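Local atomic coordinates of glutathione S-transferase 2 (Onchocerca volvulus, PDB entry 1TU7), a protein that catalyses the conjugation of glutathione to electrophilic compounds and appears to play a central role in the detoxification system of this parasitic nematode. Residues Gly78-Glu81 against Met82-Thr85. Residues are numbered along the deposited sequence; the frame is centred on the assembly and turned at random.
Sequences GENE and METT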
ATOM      1  N   GLY A  78      14.272  -7.937   6.179  1.00 12.35           N
ATOM      2  CA  GLY A  78      15.324  -8.421   5.281  1.00 13.10           C
ATOM      3  C   GLY A  78      16.691  -8.014   5.741  1.00 13.33           C
ATOM      4  O   GLY A  78      16.850  -7.138   6.569  1.00 13.99           O
ATOM      5  N   GLU A  79      17.689  -8.654   5.144  1.00 14.54           N
ATOM      6  CA  GLU A  79      19.078  -8.444   5.550  1.00 16.66           C
ATOM      7  C   GLU A  79      19.845  -7.510   4.633  1.00 17.85           C
ATOM      8  O   GLU A  79      20.928  -7.045   5.004  1.00 19.07           O
ATOM      9  CB  GLU A  79      19.809  -9.768   5.639  1.00 17.95           C
ATOM     10  CG  GLU A  79      19.356 -10.660   6.782  1.00 21.42           C
ATOM     11  CD  GLU A  79      20.284 -11.840   7.001  1.00 25.60           C
ATOM     12  OE1 GLU A  79      21.188 -12.072   6.154  1.00 26.79           O
ATOM     13  OE2 GLU A  79      20.127 -12.526   8.027  1.00 26.20           O
ATOM     14  N   ASN A  80      19.293  -7.238   3.462  1.00 16.20           N
ATOM     15  CA  ASN A  80      19.910  -6.319   2.520  1.00 15.46           C
ATOM     16  C   ASN A  80      18.845  -5.638   1.689  1.00 15.51           C
ATOM     17  O   ASN A  80      17.670  -6.012   1.768  1.00 15.27           O
ATOM     18  CB  ASN A  80      20.945  -7.070   1.650  1.00 15.87           C
ATOM     19  CG  ASN A  80      20.382  -8.312   1.028  1.00 17.42           C
ATOM     20  OD1 ASN A  80      20.889  -9.453   1.229  1.00 23.34           O
ATOM     21  ND2 ASN A  80      19.347  -8.132   0.258  1.00 13.98           N
ATOM     22  N   GLU A  81      19.244  -4.680   0.873  1.00 16.04           N
ATOM     23  CA  GLU A  81      18.273  -3.869   0.107  1.00 16.21           C
ATOM     24  C   GLU A  81      17.373  -4.720  -0.756  1.00 16.17           C
ATOM     25  O   GLU A  81      16.158  -4.465  -0.884  1.00 15.45           O
ATOM     26  CB  GLU A  81      19.000  -2.880  -0.841  1.00 16.56           C
ATOM     27  CG  GLU A  81      18.035  -2.088  -1.780  1.00 16.60           C
ATOM     28  CD  GLU A  81      17.052  -1.283  -0.991  1.00 19.42           C
ATOM     29  OE1 GLU A  81      15.982  -1.028  -1.525  1.00 15.29           O
ATOM     30  OE2 GLU A  81      17.320  -0.895   0.186  1.00 21.52           O
ATOM     31  N   MET A  82      17.944  -5.697  -1.433  1.00 15.57           N
ATOM     32  CA  MET A  82      17.165  -6.515  -2.322  1.00 17.04           C
ATOM     33  C   MET A  82      16.119  -7.308  -1.573  1.00 14.90           C
ATOM     34  O   MET A  82      14.976  -7.432  -2.025  1.00 14.99           O
ATOM     35  CB  MET A  82      18.086  -7.398  -3.164  1.00 19.86           C
ATOM     36  CG  MET A  82      18.456  -6.652  -4.447  1.00 26.85           C
ATOM     37  SD  MET A  82      20.006  -7.127  -5.178  1.00 37.26           S
ATOM     38  CE  MET A  82      19.795  -8.857  -5.195  1.00 35.28           C
ATOM     39  N   GLU A  83      16.465  -7.810  -0.396  1.00 13.75           N
ATOM     40  CA  GLU A  83      15.482  -8.554   0.387  1.00 12.83           C
ATOM     41  C   GLU A  83      14.383  -7.611   0.892  1.00 12.29           C
ATOM     42  O   GLU A  83      13.205  -7.967   0.911  1.00 12.17           O
ATOM     43  CB  GLU A  83      16.144  -9.275   1.564  1.00 12.98           C
ATOM     44  CG  GLU A  83      17.025 -10.438   1.117  1.00 13.50           C
ATOM     45  CD  GLU A  83      17.533 -11.305   2.268  1.00 18.72           C
ATOM     46  OE1 GLU A  83      18.156 -12.384   2.000  1.00 21.96           O
ATOM     47  OE2 GLU A  83      17.327 -10.941   3.429  1.00 16.61           O
ATOM     48  N   THR A  84      14.777  -6.438   1.365  1.00 11.99           N
ATOM     49  CA  THR A  84      13.816  -5.449   1.844  1.00 12.09           C
ATOM     50  C   THR A  84      12.796  -5.094   0.748  1.00 12.91           C
ATOM     51  O   THR A  84      11.598  -4.981   0.993  1.00 12.88           O
ATOM     52  CB  THR A  84      14.565  -4.210   2.328  1.00 12.21           C
ATOM     53  OG1 THR A  84      15.474  -4.598   3.360  1.00 13.23           O
ATOM     54  CG2 THR A  84      13.606  -3.159   2.938  1.00 12.56           C
ATOM     55  N   THR A  85      13.298  -4.889  -0.465  1.00 11.72           N
ATOM     56  CA  THR A  85      12.449  -4.586  -1.588  1.00 11.47           C
ATOM     57  C   THR A  85      11.549  -5.767  -1.930  1.00 10.90           C
ATOM     58  O   THR A  85      10.358  -5.604  -2.198  1.00 11.63           O
ATOM     59  CB  THR A  85      13.317  -4.245  -2.792  1.00 11.13           C
ATOM     60  OG1 THR A  85      14.083  -3.074  -2.503  1.00 12.07           O
ATOM     61  CG2 THR A  85      12.498  -3.928  -4.016  1.00 12.35           C
TER
HETATM   62  O   HOH W   1      20.178 -13.285   3.516  1.00 28.68           O
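The carbonyl oxygen Glu-81 O is gripped twice by Thr-85, whose backbone N lies 2.9 Å from Glu-81 O and whose hydroxyl OG1 lies 3.0 Å from the same oxygen. The two donors arrive from opposite faces of the carbonyl plane, the hydroxyl tilted 34° out of it. A threonine suits this place because OG1, set beside its own backbone N (chi1 -63°), can turn back to the carbonyl one helical turn earlier. Here the loop after helix 63-73 leads into helix 81-107, the first helix of the C-terminal GST domain. The helix opens with the i to i+4 bond from Thr-84 N to Asn-80 O (3.0 Å), and the Glu-81 to Thr-85 bond, reinforced by the hydroxyl, follows. Asn-80 occupies the N-cap position, where asparagine is a common choice. Before the cap the chain is tied down by Glu-83: its extended side chain runs back alongside Glu-79, and Glu-83 OE2 accepts a hydrogen bond from Glu-79 N (2.9 Å), met on the anti side of that oxygen and 30° out of the carboxylate plane. Gly-78 has a positive phi, which favours glycine, and its CA lies 3.7 Å from Glu-83 OE2. The two carboxylates are bridged by a water that donates to Glu-83 OE1 (2.7 Å) and to Glu-79 OE1 (3.1 Å). Lys-146 forms a salt bridge with Glu-79 OE2, while Thr-84 OG1 is hydrogen-bonded to Asn-77 O. The turn borders the second subunit, whose Arg-72 forms a salt bridge with Glu-81 OE2. Carboxylates collected at a helix start should be favoured by the positive end of the helix dipole, and the lysine and the bridging water probably offset the repulsion between Glu-79 and Glu-83.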